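Local coordinates for protein beta-xylosidase (Uncultured organism, PDB 4MLG) that hydrolyses beta-1,4-linked xylo-oligosaccharides, probably releasing xylose from their non-reducing ends, on a calcium-binding beta-propeller of glycoside hydrolase family 43, at residues A[46-51]-A[299-304]; A[68-73]-A[95-100]; A[183-188]-A[253-258]; A[202-207]-A[234-239]. All coordinates share one frame; numbering follows the deposited sequence.

Interaction 1 (A[46-51]-A[299-304]); sequences FNMKDY and WLRSLK. With SO4 (sulfate ion), chain N.
F46 and R301 meet as ring against guanidinium, with CE1 of F46 lying 3.5 Å above the guanidinium plane and over its centre. The two flat groups are not stacked: their planes stand 49° apart, and the side chains cross at about a right angle. The nearest pair is CD1 of F46 with NH2 of R301, at 3.6 Å. M48 meets the same NH2 near the guanidinium plane, its CE methyl 3.7 Å away, a position reached because the chain bends at both chi2 and chi3. Beside it, NH1 of R301 points almost straight (168°) at O1 of a sulfate ion, but at 3.4 Å this hydrogen bond is weak. The ring also touches the W299 backbone, with F46 CE1 4.1 Å from W299 CA. Further out, D32 forms a salt bridge with NE of R301 and so helps to fix the guanidinium, while D15 makes a long, weak ion pair with NH1. The backbone O of F46 accepts hydrogen bonds from W84 and Q82, fixing the loop that carries the ring. Were R301 replaced by an alanine, D32 would probably lose its salt-bridge partner and a gap would open beside the F46 ring. The contact brings the loop leading into strand 50-56 up to the start of strand 302-308, two strands of different sheets. An arginine in weak contact with a sulfate, probably from the crystallisation liquor, and about 10 Å from the calcium ion is consistent with the central pocket of the family 43 propeller.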
# COMPACT_ATOMS: atom_id res chain seq x y z
N PHE A 46 -9.56 -18.80 1.19
CA PHE A 46 -8.16 -19.06 0.86
C PHE A 46 -7.28 -18.40 1.92
O PHE A 46 -6.63 -17.40 1.66
CB PHE A 46 -7.82 -18.52 -0.52
CG PHE A 46 -8.48 -19.26 -1.65
CD1 PHE A 46 -8.09 -20.55 -1.96
CD2 PHE A 46 -9.49 -18.67 -2.39
CE1 PHE A 46 -8.69 -21.24 -3.00
CE2 PHE A 46 -10.10 -19.36 -3.43
CZ PHE A 46 -9.70 -20.65 -3.73
N ASN A 47 -7.27 -18.99 3.11
CA ASN A 47 -6.58 -18.41 4.25
C ASN A 47 -5.30 -19.17 4.60
O ASN A 47 -5.10 -19.56 5.75
CB ASN A 47 -7.51 -18.36 5.46
CG ASN A 47 -7.03 -17.39 6.53
OD1 ASN A 47 -6.40 -16.38 6.23
ND2 ASN A 47 -7.34 -17.69 7.78
N MET A 48 -4.45 -19.39 3.60
CA MET A 48 -3.18 -20.06 3.84
C MET A 48 -2.28 -19.18 4.71
O MET A 48 -2.41 -17.96 4.71
CB MET A 48 -2.48 -20.39 2.52
CG MET A 48 -3.31 -21.26 1.59
SD MET A 48 -4.56 -20.34 0.69
CE MET A 48 -3.63 -19.84 -0.75
N LYS A 49 -1.38 -19.81 5.46
CA LYS A 49 -0.57 -19.06 6.42
C LYS A 49 0.89 -19.50 6.50
O LYS A 49 1.65 -18.96 7.30
CB LYS A 49 -1.21 -19.13 7.81
CG LYS A 49 -1.51 -20.54 8.29
CD LYS A 49 -2.20 -20.52 9.65
CE LYS A 49 -2.55 -21.93 10.10
NZ LYS A 49 -3.20 -21.94 11.44
N ASP A 50 1.29 -20.46 5.67
CA ASP A 50 2.67 -20.93 5.68
C ASP A 50 3.12 -21.57 4.37
O ASP A 50 2.33 -21.77 3.45
CB ASP A 50 2.90 -21.89 6.85
CG ASP A 50 2.07 -23.15 6.74
OD1 ASP A 50 1.04 -23.12 6.04
OD2 ASP A 50 2.44 -24.16 7.36
N TYR A 51 4.42 -21.89 4.30
CA TYR A 51 5.00 -22.52 3.12
C TYR A 51 5.79 -23.77 3.49
O TYR A 51 6.60 -23.76 4.42
CB TYR A 51 5.94 -21.55 2.40
CG TYR A 51 5.26 -20.45 1.64
CD1 TYR A 51 4.05 -20.66 0.99
CD2 TYR A 51 5.82 -19.18 1.56
CE1 TYR A 51 3.42 -19.65 0.29
CE2 TYR A 51 5.20 -18.16 0.87
CZ TYR A 51 4.00 -18.40 0.24
OH TYR A 51 3.38 -17.38 -0.45
N TRP A 299 -11.20 -24.92 -1.68
CA TRP A 299 -10.15 -24.37 -0.83
C TRP A 299 -9.21 -25.44 -0.28
O TRP A 299 -8.28 -25.13 0.47
CB TRP A 299 -10.75 -23.54 0.31
CG TRP A 299 -11.71 -24.32 1.16
CD1 TRP A 299 -11.44 -24.90 2.37
CD2 TRP A 299 -13.08 -24.59 0.88
NE1 TRP A 299 -12.57 -25.52 2.85
CE2 TRP A 299 -13.59 -25.35 1.95
CE3 TRP A 299 -13.94 -24.28 -0.18
CZ2 TRP A 299 -14.91 -25.79 2.00
CZ3 TRP A 299 -15.25 -24.72 -0.14
CH2 TRP A 299 -15.72 -25.47 0.95
N LEU A 300 -9.46 -26.69 -0.64
CA LEU A 300 -8.60 -27.80 -0.24
C LEU A 300 -8.08 -28.53 -1.48
O LEU A 300 -8.78 -29.34 -2.07
CB LEU A 300 -9.35 -28.77 0.66
CG LEU A 300 -9.89 -28.22 1.98
CD1 LEU A 300 -10.60 -29.31 2.77
CD2 LEU A 300 -8.77 -27.60 2.80
N ARG A 301 -6.84 -28.22 -1.86
CA ARG A 301 -6.29 -28.71 -3.11
C ARG A 301 -5.09 -29.63 -2.90
O ARG A 301 -4.28 -29.41 -2.00
CB ARG A 301 -5.90 -27.53 -4.00
CG ARG A 301 -7.07 -26.61 -4.33
CD ARG A 301 -6.61 -25.22 -4.74
NE ARG A 301 -6.09 -24.45 -3.61
CZ ARG A 301 -5.68 -23.19 -3.69
NH1 ARG A 301 -5.73 -22.54 -4.85
NH2 ARG A 301 -5.22 -22.57 -2.61
N SER A 302 -4.98 -30.65 -3.74
CA SER A 302 -3.87 -31.59 -3.66
C SER A 302 -3.04 -31.51 -4.94
O SER A 302 -3.57 -31.65 -6.04
CB SER A 302 -4.38 -33.02 -3.46
OG SER A 302 -5.25 -33.09 -2.34
N LEU A 303 -1.74 -31.29 -4.79
CA LEU A 303 -0.88 -31.13 -5.96
C LEU A 303 -0.61 -32.45 -6.68
O LEU A 303 -0.57 -33.52 -6.07
CB LEU A 303 0.43 -30.41 -5.62
CG LEU A 303 1.25 -30.76 -4.37
CD1 LEU A 303 1.80 -32.17 -4.42
CD2 LEU A 303 2.38 -29.76 -4.21
N LYS A 304 -0.42 -32.36 -7.99
CA LYS A 304 -0.21 -33.54 -8.82
C LYS A 304 0.65 -33.20 -10.03
O LYS A 304 0.78 -32.04 -10.41
CB LYS A 304 -1.56 -34.12 -9.26
CG LYS A 304 -2.44 -33.12 -10.00
CD LYS A 304 -3.84 -33.67 -10.21
CE LYS A 304 -3.81 -34.97 -10.99
NZ LYS A 304 -5.17 -35.53 -11.21
S SO4 N . -4.54 -18.43 -5.76
O1 SO4 N . -4.25 -19.44 -4.75
O2 SO4 N . -4.04 -18.87 -7.06
O3 SO4 N . -5.98 -18.21 -5.84
O4 SO4 N . -3.88 -17.18 -5.39

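Interaction 2 (A[68-73]-A[95-100]); sequences GVVLRT and YYMYFP
L71 reaches across to both M97 and F99 with a single methyl, CD2. Its approach to F99 is a CH-pi contact: CD2 stands 4.3 Å from the centroid of the F99 ring and 25° off the ring normal, so the methyl lies over the face, and the two side chains cross at about a right angle. The same CD2 is 4.0 Å from SD of M97, and here the side chains run past each other in opposite directions. M97 is extended, with CG opposite the backbone N (chi1 173°) and chi2 also straight, which carries its sulfur the full way to L71. The bend then comes at chi3, where the chain turns its CE methyl to within 4.2 Å of CG2 of V70. The axes of segments 68-72 and 95-100 come no closer than 10.8 Å and cross at -65°, so only side chains bridge them. From the same two sheets, V88 of the adjoining strand 81-91 packs on M97, while L83 of that strand and Y51 of strand 50-56 pack on F99. With no hydrogen bond between the segments and every touching residue buried, the two propeller sheets are joined here by shape and apolar burial.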
# COMPACT_ATOMS: atom_id res chain seq x y z
N GLY A 68 9.52 -29.53 5.48
CA GLY A 68 8.82 -28.85 6.55
C GLY A 68 8.52 -27.39 6.24
O GLY A 68 8.72 -26.93 5.12
N VAL A 69 8.04 -26.67 7.25
CA VAL A 69 7.72 -25.26 7.10
C VAL A 69 8.99 -24.42 6.98
O VAL A 69 9.92 -24.57 7.76
CB VAL A 69 6.88 -24.75 8.30
CG1 VAL A 69 6.62 -23.25 8.17
CG2 VAL A 69 5.57 -25.52 8.39
N VAL A 70 9.01 -23.53 5.99
CA VAL A 70 10.16 -22.66 5.76
C VAL A 70 9.79 -21.20 5.94
O VAL A 70 10.67 -20.33 5.97
CB VAL A 70 10.73 -22.85 4.35
CG1 VAL A 70 11.33 -24.24 4.19
CG2 VAL A 70 9.65 -22.61 3.31
N LEU A 71 8.50 -20.93 6.06
CA LEU A 71 8.00 -19.57 6.23
C LEU A 71 6.56 -19.58 6.71
O LEU A 71 5.75 -20.37 6.23
CB LEU A 71 8.09 -18.80 4.90
CG LEU A 71 7.80 -17.30 4.94
CD1 LEU A 71 8.88 -16.55 5.70
CD2 LEU A 71 7.64 -16.74 3.53
N ARG A 72 6.25 -18.71 7.67
CA ARG A 72 4.87 -18.53 8.13
C ARG A 72 4.58 -17.05 8.36
O ARG A 72 5.49 -16.25 8.54
CB ARG A 72 4.61 -19.35 9.40
CG ARG A 72 5.36 -18.87 10.63
CD ARG A 72 5.09 -19.76 11.83
NE ARG A 72 5.56 -21.12 11.63
CZ ARG A 72 6.77 -21.56 11.98
NH1 ARG A 72 7.64 -20.73 12.55
NH2 ARG A 72 7.12 -22.82 11.75
N THR A 73 3.29 -16.70 8.36
CA THR A 73 2.87 -15.31 8.49
C THR A 73 3.37 -14.64 9.77
O THR A 73 3.59 -13.43 9.79
CB THR A 73 1.33 -15.18 8.41
OG1 THR A 73 0.73 -15.96 9.45
CG2 THR A 73 0.83 -15.65 7.06
N TYR A 95 18.97 -18.01 -2.67
CA TYR A 95 17.64 -18.30 -3.18
C TYR A 95 16.63 -17.26 -2.68
O TYR A 95 16.45 -17.08 -1.48
CB TYR A 95 17.20 -19.71 -2.77
CG TYR A 95 18.04 -20.81 -3.36
CD1 TYR A 95 17.62 -21.50 -4.50
CD2 TYR A 95 19.26 -21.17 -2.80
CE1 TYR A 95 18.39 -22.52 -5.04
CE2 TYR A 95 20.03 -22.18 -3.34
CZ TYR A 95 19.59 -22.85 -4.46
OH TYR A 95 20.36 -23.86 -5.00
N TYR A 96 15.99 -16.58 -3.62
CA TYR A 96 15.04 -15.52 -3.29
C TYR A 96 13.60 -15.99 -3.47
O TYR A 96 13.16 -16.27 -4.59
CB TYR A 96 15.30 -14.29 -4.16
CG TYR A 96 16.65 -13.66 -3.95
CD1 TYR A 96 16.82 -12.63 -3.02
CD2 TYR A 96 17.76 -14.08 -4.66
CE1 TYR A 96 18.05 -12.05 -2.81
CE2 TYR A 96 19.00 -13.50 -4.46
CZ TYR A 96 19.14 -12.49 -3.54
OH TYR A 96 20.37 -11.90 -3.33
N MET A 97 12.87 -16.08 -2.36
CA MET A 97 11.46 -16.45 -2.41
C MET A 97 10.57 -15.22 -2.49
O MET A 97 10.67 -14.32 -1.65
CB MET A 97 11.08 -17.29 -1.19
CG MET A 97 9.59 -17.56 -1.09
SD MET A 97 9.15 -18.56 0.35
CE MET A 97 10.01 -20.08 -0.01
N TYR A 98 9.71 -15.17 -3.50
CA TYR A 98 8.80 -14.05 -3.67
C TYR A 98 7.37 -14.46 -3.34
O TYR A 98 6.75 -15.23 -4.08
CB TYR A 98 8.89 -13.49 -5.10
CG TYR A 98 10.23 -12.86 -5.41
CD1 TYR A 98 10.42 -11.49 -5.31
CD2 TYR A 98 11.31 -13.64 -5.80
CE1 TYR A 98 11.64 -10.91 -5.60
CE2 TYR A 98 12.54 -13.07 -6.09
CZ TYR A 98 12.69 -11.71 -5.98
OH TYR A 98 13.91 -11.13 -6.27
N PHE A 99 6.86 -13.94 -2.23
CA PHE A 99 5.54 -14.32 -1.75
C PHE A 99 4.57 -13.14 -1.78
O PHE A 99 4.94 -12.01 -1.46
CB PHE A 99 5.63 -14.88 -0.33
CG PHE A 99 6.24 -13.93 0.67
CD1 PHE A 99 5.43 -13.06 1.39
CD2 PHE A 99 7.60 -13.90 0.89
CE1 PHE A 99 5.99 -12.18 2.31
CE2 PHE A 99 8.16 -13.03 1.80
CZ PHE A 99 7.35 -12.17 2.51
N PRO A 100 3.32 -13.41 -2.17
CA PRO A 100 2.24 -12.43 -2.10
C PRO A 100 1.58 -12.47 -0.73
O PRO A 100 1.44 -13.54 -0.14
CB PRO A 100 1.27 -12.91 -3.17
CG PRO A 100 1.44 -14.38 -3.18
CD PRO A 100 2.88 -14.66 -2.82

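Interaction 3 (A[183-188]-A[253-258]); sequences PKVVRL and NPYGPF
V185 makes the first contact along strand 184-188, its CG2 methyl directed at the loop that carries P254 and Y255. The methyl lies 3.9 Å from the backbone O of P254 and 4.4 Å from CD1 of Y255, approaching the tyrosine ring obliquely. CG2 holds this place because it sits opposite the backbone N, which leaves CG1 as the methyl wedged between N and the carbonyl carbon. V186 turns back from the loop, and two residues beyond V185 the strand presents R187. The tyrosine hydroxyl settles against the aliphatic root of that arginine, with OH of Y255 3.4 Å from CB of R187 and 4.0 Å from CD. The guanidinium and ring planes are 66° apart, and no hydrogen bond links the two residues. Instead the Y255 hydroxyl is hydrogen-bonded to E197, whose carboxylate also receives a weak bond from the backbone N of R187. On the loop side, OD1 of N253 accepts from the backbone N of Y255 at 3.0 Å, an Asx turn that braces the residue bearing the ring. From strand 147-151, Y150 touches V185 and hydrogen-bonds the backbone O of P254, and Y148 touches R187 and meets the Y255 ring roughly perpendicularly; R200 of strand 200-205 lies against both V185 and Y255. The loop between strands 246-251 and 258-265 thereby leans on strand 184-188, which lies between strands 147-151 and 200-205 in the sheet.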
# COMPACT_ATOMS: atom_id res chain seq x y z
N PRO A 183 -1.50 -9.23 -17.65
CA PRO A 183 -0.58 -9.53 -16.55
C PRO A 183 0.59 -8.55 -16.59
O PRO A 183 0.83 -7.93 -17.63
CB PRO A 183 -0.10 -10.95 -16.88
CG PRO A 183 -0.30 -11.09 -18.35
CD PRO A 183 -1.54 -10.31 -18.66
N LYS A 184 1.30 -8.40 -15.48
CA LYS A 184 2.37 -7.41 -15.41
C LYS A 184 3.75 -8.05 -15.46
O LYS A 184 3.94 -9.17 -14.99
CB LYS A 184 2.23 -6.56 -14.15
CG LYS A 184 0.97 -5.72 -14.11
CD LYS A 184 0.95 -4.71 -15.24
CE LYS A 184 -0.32 -3.88 -15.23
NZ LYS A 184 -0.31 -2.86 -16.33
N VAL A 185 4.70 -7.33 -16.05
CA VAL A 185 6.08 -7.77 -16.12
C VAL A 185 7.01 -6.66 -15.63
O VAL A 185 6.81 -5.49 -15.95
CB VAL A 185 6.47 -8.19 -17.56
CG1 VAL A 185 6.08 -7.10 -18.56
CG2 VAL A 185 7.95 -8.50 -17.66
N VAL A 186 8.00 -7.03 -14.82
CA VAL A 186 8.95 -6.06 -14.31
C VAL A 186 10.33 -6.70 -14.11
O VAL A 186 10.43 -7.84 -13.66
CB VAL A 186 8.45 -5.40 -13.00
CG1 VAL A 186 8.25 -6.44 -11.91
CG2 VAL A 186 9.41 -4.30 -12.54
N ARG A 187 11.38 -5.97 -14.47
CA ARG A 187 12.74 -6.46 -14.30
C ARG A 187 13.23 -6.17 -12.88
O ARG A 187 13.07 -5.07 -12.37
CB ARG A 187 13.68 -5.83 -15.33
CG ARG A 187 15.12 -6.32 -15.24
CD ARG A 187 15.99 -5.72 -16.35
NE ARG A 187 16.07 -4.27 -16.27
CZ ARG A 187 16.99 -3.61 -15.58
NH1 ARG A 187 17.92 -4.27 -14.90
NH2 ARG A 187 16.99 -2.28 -15.57
N LEU A 188 13.81 -7.19 -12.25
CA LEU A 188 14.37 -7.04 -10.92
C LEU A 188 15.83 -6.60 -10.99
O LEU A 188 16.56 -7.02 -11.89
CB LEU A 188 14.26 -8.35 -10.15
CG LEU A 188 12.86 -8.85 -9.81
CD1 LEU A 188 12.90 -10.28 -9.31
CD2 LEU A 188 12.21 -7.94 -8.78
N ASN A 253 10.58 -12.61 -26.76
CA ASN A 253 11.30 -11.87 -25.72
C ASN A 253 10.45 -11.69 -24.46
O ASN A 253 9.22 -11.70 -24.54
CB ASN A 253 11.78 -10.52 -26.26
CG ASN A 253 10.65 -9.52 -26.43
OD1 ASN A 253 10.42 -8.68 -25.56
ND2 ASN A 253 9.94 -9.61 -27.55
N PRO A 254 11.10 -11.54 -23.30
CA PRO A 254 10.39 -11.44 -22.02
C PRO A 254 9.40 -10.27 -21.92
O PRO A 254 8.49 -10.31 -21.09
CB PRO A 254 11.52 -11.25 -20.99
CG PRO A 254 12.71 -10.83 -21.79
CD PRO A 254 12.56 -11.53 -23.10
N TYR A 255 9.57 -9.25 -22.76
CA TYR A 255 8.68 -8.10 -22.75
C TYR A 255 7.62 -8.19 -23.84
O TYR A 255 6.42 -8.06 -23.57
CB TYR A 255 9.46 -6.80 -22.93
CG TYR A 255 10.31 -6.40 -21.74
CD1 TYR A 255 9.73 -5.81 -20.62
CD2 TYR A 255 11.68 -6.60 -21.74
CE1 TYR A 255 10.49 -5.44 -19.54
CE2 TYR A 255 12.45 -6.23 -20.66
CZ TYR A 255 11.86 -5.65 -19.56
OH TYR A 255 12.62 -5.28 -18.48
N GLY A 256 8.07 -8.40 -25.08
CA GLY A 256 7.23 -8.37 -26.26
C GLY A 256 5.93 -9.14 -26.15
O GLY A 256 5.86 -10.13 -25.43
N PRO A 257 4.89 -8.67 -26.86
CA PRO A 257 3.54 -9.24 -26.81
C PRO A 257 3.53 -10.74 -27.06
O PRO A 257 4.29 -11.23 -27.90
CB PRO A 257 2.82 -8.51 -27.94
CG PRO A 257 3.52 -7.21 -28.05
CD PRO A 257 4.96 -7.51 -27.77
N PHE A 258 2.69 -11.46 -26.33
CA PHE A 258 2.56 -12.90 -26.50
C PHE A 258 1.26 -13.25 -27.21
O PHE A 258 0.18 -12.77 -26.83
CB PHE A 258 2.63 -13.61 -25.14
CG PHE A 258 4.03 -13.82 -24.65
CD1 PHE A 258 4.61 -15.08 -24.67
CD2 PHE A 258 4.78 -12.75 -24.18
CE1 PHE A 258 5.90 -15.27 -24.23
CE2 PHE A 258 6.08 -12.94 -23.73
CZ PHE A 258 6.64 -14.20 -23.76

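Interaction 4 (A[202-207]-A[234-239]); sequences LMILDE and YYFSYS
This is a buried contact of apolar side chains and aromatic rings, in which L202 and I204 of strand 200-205 pack against F236 and Y238 of strand 233-239. In the sheet order strands 258-265 and 246-251 separate the two, yet their side chains face each other, consistent with a strongly curled sheet. L202 supplies a CH-pi contact: its CD2 methyl stands 3.5 Å from the centroid of the F236 ring, only 12° off the normal, so it sits squarely over the face. I204 comes in at about a right angle to F236, bringing CD1 within 3.6 Å of CE2. The same methyl also rests over one face of the Y238 ring, offset toward its rim, with CE2 of Y238 4.1 Å away. I204 can serve both rings because CG1 is opposite its carbonyl carbon (chi1 -50°) and the chain then runs straight out to CD1. F236 is placed for this by a CG opposite its backbone N (chi1 179°), which extends the ring toward L202, and S225 and M227 of strand 223-230 pack on it. The hydroxyl of Y238 is hydrogen-bonded to the backbone O of R219. With an alanine at F236, the CD2 methyl of L202 is likely to lose its aromatic seat, with a gap left beside I204. Because the two segments share no hydrogen bond, dispersion and the exclusion of water are what hold these side chains together, while the polar end of Y238 is satisfied elsewhere.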
# COMPACT_ATOMS: atom_id res chain seq x y z
N LEU A 202 2.07 -7.01 -19.99
CA LEU A 202 2.52 -8.09 -20.85
C LEU A 202 1.37 -8.42 -21.79
O LEU A 202 0.50 -9.23 -21.46
CB LEU A 202 2.89 -9.33 -20.04
CG LEU A 202 3.50 -10.46 -20.88
CD1 LEU A 202 4.94 -10.13 -21.25
CD2 LEU A 202 3.42 -11.79 -20.16
N MET A 203 1.35 -7.77 -22.94
CA MET A 203 0.23 -7.88 -23.87
C MET A 203 0.03 -9.31 -24.37
O MET A 203 0.94 -9.92 -24.93
CB MET A 203 0.43 -6.93 -25.05
CG MET A 203 0.67 -5.49 -24.65
SD MET A 203 0.99 -4.41 -26.06
CE MET A 203 -0.62 -4.37 -26.83
N ILE A 204 -1.17 -9.83 -24.15
CA ILE A 204 -1.56 -11.11 -24.73
C ILE A 204 -2.53 -10.85 -25.88
O ILE A 204 -3.55 -10.20 -25.70
CB ILE A 204 -2.19 -12.05 -23.68
CG1 ILE A 204 -1.31 -12.13 -22.44
CG2 ILE A 204 -2.41 -13.43 -24.27
CD1 ILE A 204 -1.82 -13.07 -21.38
N LEU A 205 -2.20 -11.37 -27.06
CA LEU A 205 -2.92 -11.01 -28.28
C LEU A 205 -3.70 -12.15 -28.91
O LEU A 205 -3.59 -13.31 -28.50
CB LEU A 205 -1.95 -10.43 -29.31
CG LEU A 205 -1.07 -9.26 -28.87
CD1 LEU A 205 -0.21 -8.78 -30.02
CD2 LEU A 205 -1.91 -8.13 -28.32
N ASP A 206 -4.48 -11.81 -29.94
CA ASP A 206 -5.17 -12.78 -30.78
C ASP A 206 -4.17 -13.45 -31.71
O ASP A 206 -2.96 -13.24 -31.60
CB ASP A 206 -6.21 -12.07 -31.66
CG ASP A 206 -7.50 -11.79 -30.93
OD1 ASP A 206 -7.89 -12.61 -30.07
OD2 ASP A 206 -8.13 -10.76 -31.22
N GLU A 207 -4.69 -14.25 -32.63
CA GLU A 207 -3.88 -14.75 -33.74
C GLU A 207 -3.79 -13.63 -34.77
O GLU A 207 -2.97 -13.67 -35.69
CB GLU A 207 -4.50 -16.00 -34.36
CG GLU A 207 -4.70 -17.16 -33.38
CD GLU A 207 -5.98 -17.03 -32.57
OE1 GLU A 207 -6.76 -16.09 -32.82
OE2 GLU A 207 -6.20 -17.87 -31.67
N TYR A 234 9.59 -18.59 -26.36
CA TYR A 234 9.03 -18.30 -25.04
C TYR A 234 7.62 -18.85 -24.90
O TYR A 234 6.84 -18.84 -25.86
CB TYR A 234 9.03 -16.79 -24.77
CG TYR A 234 10.39 -16.21 -24.45
CD1 TYR A 234 10.80 -16.03 -23.14
CD2 TYR A 234 11.26 -15.84 -25.47
CE1 TYR A 234 12.05 -15.50 -22.85
CE2 TYR A 234 12.51 -15.31 -25.19
CZ TYR A 234 12.89 -15.14 -23.87
OH TYR A 234 14.13 -14.61 -23.58
N TYR A 235 7.29 -19.33 -23.71
CA TYR A 235 5.95 -19.85 -23.44
C TYR A 235 5.37 -19.23 -22.18
O TYR A 235 5.77 -19.57 -21.07
CB TYR A 235 5.98 -21.37 -23.30
CG TYR A 235 6.26 -22.12 -24.59
CD1 TYR A 235 5.22 -22.56 -25.39
CD2 TYR A 235 7.56 -22.39 -24.99
CE1 TYR A 235 5.46 -23.25 -26.57
CE2 TYR A 235 7.82 -23.08 -26.16
CZ TYR A 235 6.77 -23.50 -26.95
OH TYR A 235 7.02 -24.19 -28.11
N PHE A 236 4.42 -18.31 -22.35
CA PHE A 236 3.73 -17.72 -21.21
C PHE A 236 2.40 -18.42 -20.98
O PHE A 236 1.45 -18.23 -21.73
CB PHE A 236 3.51 -16.22 -21.43
CG PHE A 236 2.78 -15.55 -20.30
CD1 PHE A 236 3.45 -15.21 -19.13
CD2 PHE A 236 1.43 -15.26 -20.40
CE1 PHE A 236 2.79 -14.59 -18.08
CE2 PHE A 236 0.76 -14.65 -19.36
CZ PHE A 236 1.44 -14.31 -18.20
N SER A 237 2.35 -19.23 -19.93
CA SER A 237 1.13 -19.94 -19.58
C SER A 237 0.45 -19.28 -18.37
O SER A 237 1.10 -18.56 -17.61
CB SER A 237 1.42 -21.41 -19.30
OG SER A 237 2.40 -21.56 -18.29
N TYR A 238 -0.84 -19.55 -18.21
CA TYR A 238 -1.63 -18.87 -17.19
C TYR A 238 -2.98 -19.55 -16.96
O TYR A 238 -3.37 -20.44 -17.71
CB TYR A 238 -1.86 -17.40 -17.58
CG TYR A 238 -2.52 -17.22 -18.93
CD1 TYR A 238 -3.89 -17.02 -19.03
CD2 TYR A 238 -1.78 -17.26 -20.10
CE1 TYR A 238 -4.50 -16.86 -20.26
CE2 TYR A 238 -2.38 -17.09 -21.33
CZ TYR A 238 -3.74 -16.89 -21.41
OH TYR A 238 -4.34 -16.73 -22.63
N SER A 239 -3.69 -19.11 -15.92
CA SER A 239 -5.02 -19.62 -15.62
C SER A 239 -6.09 -18.64 -16.09
O SER A 239 -5.89 -17.42 -16.06
CB SER A 239 -5.17 -19.87 -14.11
OG SER A 239 -6.52 -20.13 -13.77

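How the interactions relate
Following the chain, interaction 1 opens at 46-51 and closes only at 299-304, so it spans the other three and brings early and late propeller sheets together. Interaction 2 (68-73 with 95-100) closes the first, short loop within it, and directly abuts interaction 1: Y51 is probably hydrogen-bonded through its backbone to V70 and L71, linking strands 50-56 and 64-72. Next in series comes interaction 3 (183-188 with 253-258), which in turn encloses interaction 4 (202-207 with 234-239). These two share one sheet and are joined by probable backbone hydrogen bonds between F258 and both M203 and L205. Y98 packs on L188, connecting interactions 2 and 3.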